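PDB 2EW2: 2-dehydropantoate 2-reductase, putative from Enterococcus faecalis, which probably catalyses the NADPH-dependent reduction of 2-dehydropantoate (ketopantoate) to (R)-pantoate, a step in pantothenate biosynthesis. Local coordinates for residues L47-N52 and V143-D148; L105-G110 and G129-T134; K5-G10 and D76-L81; S187-A192 and E236-D241; A230-K235 and Y292-P297. All blocks are in the same frame, centred on the assembly; numbering follows the deposited sequence.

Followed from the N terminus, the chain first closes a loop at contact 3, where strand 5-9 is joined by strand 77-80 in the main sheet. Contact 1 opens within that loop at strand 47-51 and closes only at strand 142-145, so contacts 3 and 1 cross. Contact 2 opens and closes inside the long loop of contact 1, bringing strand 126-131 beside strand 103-106, itself the neighbour of strand 77-80. The helical C-terminal part follows in series. Contact 4 ties helix 184-195 to the turn after helix 218-235, and contact 5, which crosses it, ties that helix to the loop before helix 297-313. Ile-130 packing on Ser-187 links contact 2 to contact 4.

Contact 1 (L47-N52 and V143-D148)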
# COMPACT_ATOMS: atom_id res chain seq x y z
N LEU B 47 6.58 5.57 -47.83
CA LEU B 47 5.52 5.64 -46.84
C LEU B 47 4.28 6.21 -47.50
O LEU B 47 4.31 7.32 -48.02
CB LEU B 47 5.94 6.51 -45.64
CG LEU B 47 4.91 6.88 -44.57
CD1 LEU B 47 4.26 5.64 -43.92
CD2 LEU B 47 5.55 7.79 -43.52
N ILE B 48 3.19 5.45 -47.46
CA ILE B 48 1.97 5.81 -48.17
C ILE B 48 0.92 6.25 -47.18
O ILE B 48 0.59 5.52 -46.23
CB ILE B 48 1.43 4.62 -49.03
CG1 ILE B 48 2.47 4.24 -50.09
CG2 ILE B 48 0.08 4.98 -49.69
CD1 ILE B 48 2.16 2.94 -50.79
N ALA B 49 0.40 7.46 -47.40
CA ALA B 49 -0.67 8.01 -46.59
C ALA B 49 -1.93 8.26 -47.40
O ALA B 49 -1.87 8.77 -48.52
CB ALA B 49 -0.23 9.28 -45.92
N ASP B 50 -3.07 7.87 -46.83
CA ASP B 50 -4.35 8.38 -47.26
C ASP B 50 -4.58 9.63 -46.43
O ASP B 50 -5.07 9.56 -45.30
CB ASP B 50 -5.45 7.34 -47.06
CG ASP B 50 -6.83 7.88 -47.37
OD1 ASP B 50 -6.96 9.05 -47.82
OD2 ASP B 50 -7.80 7.13 -47.15
N PHE B 51 -4.20 10.76 -47.01
CA PHE B 51 -4.09 12.02 -46.30
C PHE B 51 -5.27 12.89 -46.68
O PHE B 51 -5.26 13.50 -47.74
CB PHE B 51 -2.78 12.70 -46.72
CG PHE B 51 -2.25 13.69 -45.74
CD1 PHE B 51 -3.09 14.42 -44.91
CD2 PHE B 51 -0.87 13.90 -45.64
CE1 PHE B 51 -2.60 15.34 -44.01
CE2 PHE B 51 -0.36 14.82 -44.74
CZ PHE B 51 -1.22 15.55 -43.92
N ASN B 52 -6.28 12.96 -45.81
CA ASN B 52 -7.51 13.70 -46.08
C ASN B 52 -8.11 13.37 -47.46
O ASN B 52 -8.41 14.27 -48.25
CB ASN B 52 -7.28 15.23 -45.95
CG ASN B 52 -6.68 15.64 -44.60
OD1 ASN B 52 -6.04 16.69 -44.52
ND2 ASN B 52 -6.89 14.85 -43.56
N VAL B 143 -0.67 4.44 -43.83
CA VAL B 143 -1.36 5.17 -42.77
C VAL B 143 -2.54 5.98 -43.31
O VAL B 143 -2.58 6.34 -44.49
CB VAL B 143 -0.40 6.07 -41.92
CG1 VAL B 143 0.71 5.23 -41.29
CG2 VAL B 143 0.18 7.23 -42.74
N LYS B 144 -3.49 6.26 -42.42
CA LYS B 144 -4.65 7.05 -42.76
C LYS B 144 -4.72 8.25 -41.84
O LYS B 144 -4.71 8.11 -40.60
CB LYS B 144 -5.94 6.22 -42.67
CG LYS B 144 -7.18 6.96 -43.17
CD LYS B 144 -8.42 6.09 -43.09
CE LYS B 144 -9.50 6.59 -44.06
NZ LYS B 144 -10.62 5.60 -44.15
N LEU B 145 -4.79 9.42 -42.45
CA LEU B 145 -4.67 10.67 -41.74
C LEU B 145 -5.90 11.50 -42.03
O LEU B 145 -6.15 11.84 -43.19
CB LEU B 145 -3.40 11.43 -42.18
CG LEU B 145 -2.04 10.71 -42.07
CD1 LEU B 145 -0.91 11.64 -42.46
CD2 LEU B 145 -1.81 10.17 -40.65
N LEU B 146 -6.67 11.80 -40.99
CA LEU B 146 -7.89 12.60 -41.12
C LEU B 146 -7.89 13.65 -40.03
O LEU B 146 -7.17 13.51 -39.04
CB LEU B 146 -9.13 11.72 -40.93
CG LEU B 146 -9.34 10.60 -41.94
CD1 LEU B 146 -10.57 9.77 -41.55
CD2 LEU B 146 -9.50 11.21 -43.35
N GLY B 147 -8.71 14.68 -40.21
CA GLY B 147 -8.96 15.63 -39.15
C GLY B 147 -7.88 16.67 -38.93
O GLY B 147 -6.93 16.77 -39.71
N ASP B 148 -8.04 17.43 -37.86
CA ASP B 148 -7.16 18.51 -37.50
C ASP B 148 -6.35 18.13 -36.25
O ASP B 148 -6.45 17.00 -35.76
CB ASP B 148 -7.97 19.80 -37.24
CG ASP B 148 -9.01 19.66 -36.13
OD1 ASP B 148 -8.80 18.86 -35.18
OD2 ASP B 148 -10.05 20.36 -36.18
O HOH W 1 -5.32 15.16 -41.27
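The Phe-51 ring carries methyl CD1 of Leu-145 over the centre of one face, a CH-pi contact in which the carbon stands 3.9 Å from the ring centroid and 11° off the normal. The two residues are paired on one face of the sheet, and the Phe-51 torsion (CG anti to N, chi1 -157°) turns the ring to that methyl. The two strands that bring them together run parallel in the small four-stranded mixed sheet of the N-terminal part, 47-51 lying between 54-58 and 142-145. Ala-49 and Val-143 continue that face, methyl CB meeting CG2 at 3.8 Å, and helix 13-24 covers it through Ile-20, Met-21 and Arg-17. On the other face the side chains of Asp-50 and Lys-144 lie alongside each other. Their charged ends stay apart, OD2 of Asp-50 being 4.4 Å from NZ of Lys-144, so any attraction is probably modest. The backbone bonds alternate as parallel pairing requires: Asp-50 receives Leu-145 N on its O, 2.9 Å away, and gives its own N to Val-143 O. Beyond the strand ends, a water accepts from ND2 of Asn-52 at 2.8 Å and donates to O of Gly-147, also at 2.8 Å.

Contact 2 (L105-G110 and G129-T134)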
# COMPACT_ATOMS: atom_id res chain seq x y z
N LEU B 105 12.34 16.01 -28.74
CA LEU B 105 10.98 16.40 -28.39
C LEU B 105 10.25 15.13 -28.00
O LEU B 105 9.96 14.28 -28.85
CB LEU B 105 10.25 17.10 -29.55
CG LEU B 105 8.74 17.37 -29.31
CD1 LEU B 105 8.51 18.32 -28.11
CD2 LEU B 105 8.04 17.88 -30.56
N CYS B 106 9.96 15.00 -26.71
CA CYS B 106 9.31 13.80 -26.20
C CYS B 106 7.80 13.99 -26.30
O CYS B 106 7.25 14.90 -25.69
CB CYS B 106 9.71 13.54 -24.76
SG CYS B 106 9.01 12.01 -24.09
N LEU B 107 7.15 13.11 -27.07
CA LEU B 107 5.70 13.17 -27.23
C LEU B 107 4.94 12.06 -26.52
O LEU B 107 3.74 11.91 -26.71
CB LEU B 107 5.30 13.22 -28.71
CG LEU B 107 5.83 14.44 -29.49
CD1 LEU B 107 5.30 14.39 -30.92
CD2 LEU B 107 5.40 15.71 -28.81
N LEU B 108 5.63 11.30 -25.68
CA LEU B 108 5.03 10.16 -24.98
C LEU B 108 4.02 10.61 -23.94
O LEU B 108 4.15 11.67 -23.36
CB LEU B 108 6.11 9.35 -24.26
CG LEU B 108 6.82 8.20 -24.99
CD1 LEU B 108 7.61 8.65 -26.23
CD2 LEU B 108 7.74 7.49 -24.00
N ASN B 109 3.01 9.77 -23.72
CA ASN B 109 2.16 9.91 -22.55
C ASN B 109 2.95 9.57 -21.31
O ASN B 109 3.85 8.72 -21.33
CB ASN B 109 0.94 8.99 -22.65
CG ASN B 109 -0.01 9.42 -23.73
OD1 ASN B 109 -0.43 10.57 -23.77
ND2 ASN B 109 -0.35 8.49 -24.62
N GLY B 110 2.60 10.24 -20.22
CA GLY B 110 3.12 9.88 -18.92
C GLY B 110 4.31 10.69 -18.49
O GLY B 110 4.78 11.58 -19.20
N GLY B 129 6.32 17.63 -25.32
CA GLY B 129 5.12 18.14 -25.95
C GLY B 129 3.93 17.22 -25.88
O GLY B 129 4.04 16.07 -25.45
N ILE B 130 2.80 17.74 -26.31
CA ILE B 130 1.56 16.99 -26.36
C ILE B 130 1.05 17.14 -27.78
O ILE B 130 0.98 18.26 -28.30
CB ILE B 130 0.53 17.53 -25.33
CG1 ILE B 130 1.08 17.41 -23.90
CG2 ILE B 130 -0.81 16.79 -25.43
CD1 ILE B 130 0.33 18.27 -22.90
N THR B 131 0.74 16.02 -28.41
CA THR B 131 0.15 16.07 -29.74
C THR B 131 -1.35 15.77 -29.68
O THR B 131 -1.77 14.79 -29.08
CB THR B 131 0.88 15.15 -30.75
OG1 THR B 131 0.20 15.20 -32.00
CG2 THR B 131 0.94 13.69 -30.29
N MSE B 132 -2.14 16.64 -30.29
CA MSE B 132 -3.59 16.48 -30.34
C MSE B 132 -4.05 15.93 -31.70
O MSE B 132 -5.26 15.74 -31.92
CB MSE B 132 -4.30 17.81 -30.03
CG MSE B 132 -4.17 18.31 -28.58
SE MSE B 132 -2.41 19.08 -28.14
CE MSE B 132 -2.89 20.01 -26.46
N TRP B 133 -3.11 15.68 -32.60
CA TRP B 133 -3.42 15.11 -33.93
C TRP B 133 -3.87 13.65 -33.77
O TRP B 133 -3.63 13.03 -32.73
CB TRP B 133 -2.21 15.15 -34.87
CG TRP B 133 -1.85 16.52 -35.35
CD1 TRP B 133 -0.98 17.39 -34.76
CD2 TRP B 133 -2.36 17.20 -36.51
NE1 TRP B 133 -0.92 18.57 -35.48
CE2 TRP B 133 -1.75 18.47 -36.56
CE3 TRP B 133 -3.27 16.84 -37.52
CZ2 TRP B 133 -2.01 19.40 -37.58
CZ3 TRP B 133 -3.53 17.76 -38.53
CH2 TRP B 133 -2.90 19.03 -38.56
N THR B 134 -4.53 13.12 -34.79
CA THR B 134 -4.88 11.69 -34.82
C THR B 134 -4.17 11.06 -36.02
O THR B 134 -3.79 11.74 -36.96
CB THR B 134 -6.42 11.46 -34.88
OG1 THR B 134 -6.94 11.96 -36.12
CG2 THR B 134 -7.13 12.16 -33.71
O HOH W 2 1.40 13.49 -26.90
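Leu-105 reaches Gly-129 with one methyl, CD1, which comes to 3.6 Å from the glycine N. Its CG lies anti to the backbone N (chi1 172°), which carries the branch toward the neighbouring strand, while its backbone N and O are taken up by Ile-78 and Ala-80 on the other neighbour. Cys-106 contributes through its backbone: its O accepts a hydrogen bond from Gly-129 N at 2.9 Å. This is a link between parallel strands 103-106 and 126-131, joined by a beta-alpha-beta unit through helix 114-117 in the Rossmann-type sheet. Leu-107, next along, lays CD2 against the peptide that leaves Gly-129, 3.6 Å from the glycine C. Having no side chain, Gly-129 is met directly on its backbone by methyls of both leucines. The other Leu-107 methyl, CD1, makes a looser contact with CG2 of Thr-131 at 4.5 Å. Past the end of strand 103-106 the two chain segments separate, and a water bridges them, donating to Leu-107 O at 2.8 Å and accepting from Thr-131 N at 3.0 Å.

Contact 3 (K5-G10 and D76-L81); sequences KIAIAG and DLIIAL
Lys-5 and Asp-76 begin the pairing with a side chain in place of a strand bond: OD2 of Asp-76 accepts from the backbone N of Lys-5 at 2.7 Å. The bond is nearly straight, 172° at the hydrogen, and meets the carboxylate oxygen on its anti side, 20° out of plane. CG of Asp-76 sits beside its own backbone N (chi1 -52°), which turns the carboxylate back toward the lysine. The O of Lys-5 is gripped twice, by Leu-77 N at 3.2 Å and by Asp-76 N at 2.9 Å. From there regular parallel bonding takes over. Ala-7 gives its N to Leu-77 O and receives Ile-79 N on its O, and Ala-9 does the same between Ile-79 O and Leu-81 N, its O also taking a weak hydrogen bond from Thr-82 OG1. The N and O of Ile-6 and Ile-8 turn the other way, to strand 28-32. The side chains on both faces of the pair are apolar. Methyl CD1 of Ile-79 meets CG2 of Ile-6 and CD1 of Ile-8, each at 3.7 Å, on the face packed by helix 13-24. On the other face CB of Ala-9 touches CG2 of Ile-78, 3.8 Å away, under helix 84-94. Gly-10, whose backbone angles suit a residue without a side chain, begins a Gly-10, Gly-12, Gly-15 pattern consistent with the dinucleotide-binding strand-turn-helix of an NADP-binding Rossmann fold.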
# COMPACT_ATOMS: atom_id res chain seq x y z
N LYS B 5 17.38 18.64 -39.89
CA LYS B 5 17.53 17.19 -39.98
C LYS B 5 16.79 16.58 -38.79
O LYS B 5 17.14 16.84 -37.64
CB LYS B 5 19.00 16.76 -39.97
CG LYS B 5 19.86 17.33 -41.10
CD LYS B 5 21.27 16.74 -41.09
CE LYS B 5 22.16 17.42 -42.12
NZ LYS B 5 22.83 18.63 -41.51
N ILE B 6 15.75 15.80 -39.08
CA ILE B 6 14.86 15.25 -38.03
C ILE B 6 14.73 13.74 -38.12
O ILE B 6 14.42 13.21 -39.20
CB ILE B 6 13.44 15.90 -38.11
CG1 ILE B 6 13.55 17.42 -38.17
CG2 ILE B 6 12.52 15.42 -36.92
CD1 ILE B 6 12.24 18.16 -38.48
N ALA B 7 14.96 13.07 -37.00
CA ALA B 7 14.75 11.64 -36.88
C ALA B 7 13.45 11.42 -36.09
O ALA B 7 13.17 12.13 -35.11
CB ALA B 7 15.90 10.97 -36.19
N ILE B 8 12.64 10.48 -36.58
CA ILE B 8 11.40 10.10 -35.92
C ILE B 8 11.63 8.77 -35.23
O ILE B 8 11.77 7.75 -35.90
CB ILE B 8 10.21 9.96 -36.93
CG1 ILE B 8 10.06 11.20 -37.82
CG2 ILE B 8 8.90 9.65 -36.18
CD1 ILE B 8 9.61 12.45 -37.11
N ALA B 9 11.69 8.78 -33.90
CA ALA B 9 11.96 7.55 -33.14
C ALA B 9 10.64 6.90 -32.75
O ALA B 9 9.98 7.28 -31.77
CB ALA B 9 12.83 7.87 -31.89
N GLY B 10 10.24 5.93 -33.57
CA GLY B 10 8.92 5.28 -33.48
C GLY B 10 8.07 5.77 -34.63
O GLY B 10 7.41 6.80 -34.51
N ASP B 76 19.49 17.23 -36.05
CA ASP B 76 19.22 18.37 -35.19
C ASP B 76 18.15 18.04 -34.13
O ASP B 76 18.18 18.56 -33.02
CB ASP B 76 18.75 19.56 -36.03
CG ASP B 76 19.72 19.88 -37.19
OD1 ASP B 76 20.91 20.11 -36.90
OD2 ASP B 76 19.29 19.89 -38.37
N LEU B 77 17.18 17.20 -34.51
CA LEU B 77 16.00 16.95 -33.67
C LEU B 77 15.62 15.50 -33.75
O LEU B 77 15.58 14.93 -34.83
CB LEU B 77 14.80 17.81 -34.09
CG LEU B 77 13.45 17.63 -33.36
CD1 LEU B 77 13.56 18.07 -31.89
CD2 LEU B 77 12.31 18.37 -34.07
N ILE B 78 15.34 14.91 -32.60
CA ILE B 78 14.72 13.60 -32.56
C ILE B 78 13.34 13.78 -31.93
O ILE B 78 13.21 14.44 -30.90
CB ILE B 78 15.55 12.56 -31.76
CG1 ILE B 78 16.94 12.38 -32.38
CG2 ILE B 78 14.82 11.15 -31.72
CD1 ILE B 78 17.92 11.64 -31.45
N ILE B 79 12.32 13.23 -32.59
CA ILE B 79 10.98 13.22 -32.05
C ILE B 79 10.71 11.83 -31.49
O ILE B 79 10.71 10.85 -32.23
CB ILE B 79 9.89 13.60 -33.08
CG1 ILE B 79 10.12 15.03 -33.58
CG2 ILE B 79 8.49 13.44 -32.43
CD1 ILE B 79 9.45 15.38 -34.93
N ALA B 80 10.50 11.76 -30.18
CA ALA B 80 10.31 10.49 -29.48
C ALA B 80 8.82 10.11 -29.40
O ALA B 80 8.03 10.82 -28.78
CB ALA B 80 10.90 10.58 -28.08
N LEU B 81 8.47 8.98 -30.02
CA LEU B 81 7.12 8.41 -29.95
C LEU B 81 7.10 6.93 -29.56
O LEU B 81 6.03 6.34 -29.42
CB LEU B 81 6.38 8.62 -31.27
CG LEU B 81 5.92 10.07 -31.45
CD1 LEU B 81 5.99 10.49 -32.90
CD2 LEU B 81 4.50 10.25 -30.87

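Contact 4 (S187-A192 and E236-D241); sequences SIWRKA and EAIYLD
Trp-189 reaches from helix 184-195 into the turn 236-241 and has the most surface buried here; Leu-240 follows, then Ile-238. The turn begins with a Schellman motif that ends helix 218-235, Ala-237 taking positive phi as the C-prime residue, and it leads to helix 242-252 of the all-helical C-terminal part. Past this motif, Ile-238 and Leu-240 point toward helix 184-195. Ile-238 meets the pyrrole end of the indole obliquely, its CG2 3.9 Å from CD1 of Trp-189. Leu-240 packs nearer the root of the same side chain: its CD2 lies 3.9 Å from CB of Trp-189 and 3.8 Å from the backbone N of Arg-190, so one methyl rests on the helix surface itself. On the same side of the indole as Ile-238, Val-232 and Ala-233 also touch Trp-189, so the ring is packed both by the end of helix 218-235 and by the turn that follows it. The guanidinium of Arg-190 serves another partner, Glu-244, through a salt bridge. Glu-236, with CG anti to its carbonyl carbon (chi1 -60°) and the chain extended beyond, carries its carboxylate to the indole edge, turned 81° from the ring plane, and OE1 approaches CZ2 of Trp-189 to 3.5 Å. Its other oxygen, OE2, is held by Tyr-292 and by a salt bridge to Lys-288, fixing the group across the ring edge. A water in the indole plane completes the link, accepting from NE1 of Trp-189 at 2.9 Å and donating to OE1 of Glu-236 at 2.6 Å.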
# COMPACT_ATOMS: atom_id res chain seq x y z
N SER B 187 0.70 20.30 -17.03
CA SER B 187 -0.43 19.46 -17.39
C SER B 187 -0.08 17.98 -17.33
O SER B 187 -0.90 17.16 -16.90
CB SER B 187 -0.98 19.83 -18.78
OG SER B 187 -0.17 19.25 -19.77
N ILE B 188 1.14 17.64 -17.73
CA ILE B 188 1.63 16.27 -17.62
C ILE B 188 1.71 15.77 -16.16
O ILE B 188 1.32 14.63 -15.85
CB ILE B 188 2.99 16.12 -18.36
CG1 ILE B 188 2.76 16.21 -19.87
CG2 ILE B 188 3.75 14.84 -17.92
CD1 ILE B 188 4.03 16.48 -20.65
N TRP B 189 2.22 16.63 -15.28
CA TRP B 189 2.28 16.32 -13.85
C TRP B 189 0.89 16.20 -13.25
O TRP B 189 0.63 15.28 -12.46
CB TRP B 189 3.06 17.40 -13.11
CG TRP B 189 4.52 17.12 -12.97
CD1 TRP B 189 5.55 17.71 -13.67
CD2 TRP B 189 5.11 16.18 -12.07
NE1 TRP B 189 6.76 17.18 -13.25
CE2 TRP B 189 6.52 16.25 -12.27
CE3 TRP B 189 4.60 15.28 -11.11
CZ2 TRP B 189 7.42 15.46 -11.54
CZ3 TRP B 189 5.51 14.49 -10.39
CH2 TRP B 189 6.90 14.58 -10.61
N ARG B 190 0.01 17.15 -13.59
CA ARG B 190 -1.37 17.12 -13.11
C ARG B 190 -2.11 15.86 -13.55
O ARG B 190 -2.86 15.26 -12.77
CB ARG B 190 -2.13 18.38 -13.52
CG ARG B 190 -3.59 18.36 -13.07
CD ARG B 190 -4.26 19.68 -13.40
NE ARG B 190 -5.70 19.66 -13.22
CZ ARG B 190 -6.56 19.05 -14.04
NH1 ARG B 190 -6.14 18.33 -15.07
NH2 ARG B 190 -7.86 19.13 -13.81
N LYS B 191 -1.90 15.46 -14.81
CA LYS B 191 -2.52 14.27 -15.36
C LYS B 191 -2.00 13.00 -14.67
O LYS B 191 -2.78 12.08 -14.35
CB LYS B 191 -2.28 14.20 -16.86
CG LYS B 191 -2.85 12.99 -17.58
CD LYS B 191 -2.80 13.26 -19.09
CE LYS B 191 -3.10 12.04 -19.91
NZ LYS B 191 -1.86 11.21 -20.09
N ALA B 192 -0.69 12.95 -14.45
CA ALA B 192 -0.06 11.79 -13.81
C ALA B 192 -0.55 11.68 -12.36
O ALA B 192 -0.76 10.59 -11.87
CB ALA B 192 1.47 11.90 -13.85
N GLU B 236 11.34 20.02 -9.25
CA GLU B 236 11.54 20.30 -10.67
C GLU B 236 10.83 21.60 -11.05
O GLU B 236 10.60 21.87 -12.23
CB GLU B 236 10.99 19.12 -11.49
CG GLU B 236 11.71 17.80 -11.16
CD GLU B 236 11.37 16.66 -12.11
OE1 GLU B 236 10.40 16.80 -12.88
OE2 GLU B 236 12.09 15.63 -12.10
N ALA B 237 10.45 22.38 -10.04
CA ALA B 237 9.93 23.73 -10.26
C ALA B 237 8.56 23.69 -10.93
O ALA B 237 8.24 24.53 -11.77
CB ALA B 237 10.93 24.57 -11.09
N ILE B 238 7.76 22.70 -10.54
CA ILE B 238 6.38 22.59 -10.97
C ILE B 238 5.56 22.59 -9.67
O ILE B 238 5.83 21.81 -8.76
CB ILE B 238 6.14 21.32 -11.82
CG1 ILE B 238 6.89 21.38 -13.17
CG2 ILE B 238 4.64 21.10 -12.07
CD1 ILE B 238 6.43 22.56 -14.13
N TYR B 239 4.58 23.49 -9.59
CA TYR B 239 3.89 23.77 -8.33
C TYR B 239 2.43 23.37 -8.46
O TYR B 239 1.60 24.17 -8.91
CB TYR B 239 4.07 25.25 -7.92
CG TYR B 239 5.53 25.63 -7.98
CD1 TYR B 239 6.04 26.38 -9.03
CD2 TYR B 239 6.42 25.18 -7.01
CE1 TYR B 239 7.41 26.70 -9.11
CE2 TYR B 239 7.78 25.48 -7.08
CZ TYR B 239 8.26 26.24 -8.13
OH TYR B 239 9.59 26.53 -8.18
N LEU B 240 2.13 22.13 -8.10
CA LEU B 240 0.79 21.58 -8.31
C LEU B 240 -0.21 22.21 -7.36
O LEU B 240 0.05 22.38 -6.17
CB LEU B 240 0.78 20.05 -8.14
CG LEU B 240 1.42 19.13 -9.19
CD1 LEU B 240 1.19 17.66 -8.79
CD2 LEU B 240 0.88 19.41 -10.60
N ASP B 241 -1.37 22.55 -7.91
CA ASP B 241 -2.48 23.01 -7.08
C ASP B 241 -3.20 21.78 -6.51
O ASP B 241 -4.01 21.13 -7.18
CB ASP B 241 -3.41 23.90 -7.90
CG ASP B 241 -4.48 24.56 -7.05
OD1 ASP B 241 -4.73 24.14 -5.90
OD2 ASP B 241 -5.11 25.51 -7.56
O HOH W 3 9.05 18.53 -14.30

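Contact 5 (A230-K235 and Y292-P297); sequences AAVAEK and YNVATP
Val-232 and Val-294 mark the closest backbone approach, their CA atoms 6.6 Å apart, where the last turns of helix 218-235 pass the loop between helices 282-292 and 297-313. Asn-293, with positive phi, turns the chain out of the first of those helices, and the loop then runs past the side of helix 218-235 to Thr-296, the N-cap position of the next. No hydrogen bond joins the two segments; side chains make the contact. Val-294 inserts its two methyls between neighbours on the helix: CG1 lies 3.8 Å from CB of Ala-231 and equally far from CG2 of Val-232, while CG2 meets CE of Lys-235 at 3.6 Å. That lysine bends at chi2 (-53°), bringing its aliphatic part across the valine. Its CB also touches the Tyr-292 ring at CD1, 3.6 Å away, the two side chains running antiparallel past one another, and the ring's OH is hydrogen-bonded to OE2 of Glu-236. Farther along, CG2 of Val-232 meets the methyl CG2 of Thr-296 at 3.6 Å, and Pro-297 packs on Pro-297 of the second subunit. The arrangement is apolar helix-to-loop packing within the helical C-terminal domain of the ketopantoate reductase family.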
# COMPACT_ATOMS: atom_id res chain seq x y z
N ALA B 230 3.14 16.23 -5.66
CA ALA B 230 3.48 17.65 -5.49
C ALA B 230 4.86 17.91 -4.88
O ALA B 230 5.57 18.82 -5.32
CB ALA B 230 2.41 18.37 -4.68
N ALA B 231 5.23 17.12 -3.87
CA ALA B 231 6.53 17.26 -3.22
C ALA B 231 7.70 17.07 -4.20
O ALA B 231 8.67 17.85 -4.16
CB ALA B 231 6.67 16.30 -2.03
N VAL B 232 7.59 16.07 -5.08
CA VAL B 232 8.60 15.78 -6.09
C VAL B 232 8.55 16.79 -7.27
O VAL B 232 9.60 17.28 -7.72
CB VAL B 232 8.44 14.32 -6.60
CG1 VAL B 232 9.36 14.05 -7.75
CG2 VAL B 232 8.64 13.31 -5.47
N ALA B 233 7.34 17.11 -7.75
CA ALA B 233 7.20 18.11 -8.82
C ALA B 233 7.86 19.43 -8.41
O ALA B 233 8.53 20.08 -9.22
CB ALA B 233 5.74 18.34 -9.18
N GLU B 234 7.64 19.82 -7.16
CA GLU B 234 8.22 21.03 -6.60
C GLU B 234 9.75 21.11 -6.81
O GLU B 234 10.28 22.18 -7.10
CB GLU B 234 7.86 21.13 -5.12
CG GLU B 234 8.05 22.52 -4.53
CD GLU B 234 9.47 22.75 -4.01
OE1 GLU B 234 9.83 23.93 -3.74
OE2 GLU B 234 10.23 21.75 -3.88
N LYS B 235 10.43 19.97 -6.68
CA LYS B 235 11.88 19.90 -6.90
C LYS B 235 12.28 20.21 -8.33
O LYS B 235 13.41 20.58 -8.59
CB LYS B 235 12.43 18.52 -6.52
CG LYS B 235 12.17 18.11 -5.08
CD LYS B 235 12.64 19.17 -4.10
CE LYS B 235 12.52 18.66 -2.69
NZ LYS B 235 12.74 19.73 -1.72
N TYR B 292 15.94 12.72 -5.36
CA TYR B 292 15.81 14.05 -4.76
C TYR B 292 15.76 14.03 -3.23
O TYR B 292 15.62 15.08 -2.61
CB TYR B 292 14.58 14.78 -5.29
CG TYR B 292 14.54 14.98 -6.78
CD1 TYR B 292 13.32 15.17 -7.43
CD2 TYR B 292 15.71 14.97 -7.55
CE1 TYR B 292 13.26 15.35 -8.79
CE2 TYR B 292 15.66 15.16 -8.93
CZ TYR B 292 14.42 15.36 -9.55
OH TYR B 292 14.33 15.53 -10.91
N ASN B 293 15.83 12.85 -2.64
CA ASN B 293 15.71 12.73 -1.18
C ASN B 293 14.33 13.16 -0.67
O ASN B 293 14.22 13.84 0.36
CB ASN B 293 16.80 13.58 -0.49
CG ASN B 293 17.51 12.82 0.58
OD1 ASN B 293 17.89 11.67 0.36
ND2 ASN B 293 17.70 13.43 1.74
N VAL B 294 13.30 12.78 -1.42
CA VAL B 294 11.91 13.06 -1.06
C VAL B 294 11.22 11.73 -0.83
O VAL B 294 11.23 10.86 -1.70
CB VAL B 294 11.17 13.82 -2.20
CG1 VAL B 294 9.67 13.98 -1.87
CG2 VAL B 294 11.81 15.18 -2.45
N ALA B 295 10.61 11.58 0.34
CA ALA B 295 9.89 10.37 0.68
C ALA B 295 8.63 10.26 -0.19
O ALA B 295 7.90 11.21 -0.30
CB ALA B 295 9.53 10.36 2.17
N THR B 296 8.43 9.11 -0.82
CA THR B 296 7.20 8.86 -1.59
C THR B 296 6.68 7.44 -1.25
O THR B 296 6.52 6.60 -2.14
CB THR B 296 7.44 8.97 -3.11
OG1 THR B 296 8.39 7.98 -3.50
CG2 THR B 296 7.99 10.35 -3.49
N PRO B 297 6.41 7.17 0.04
CA PRO B 297 6.09 5.79 0.42
C PRO B 297 4.75 5.24 -0.11
O PRO B 297 4.67 4.06 -0.43
CB PRO B 297 6.07 5.87 1.95
CG PRO B 297 5.65 7.31 2.22
CD PRO B 297 6.41 8.07 1.21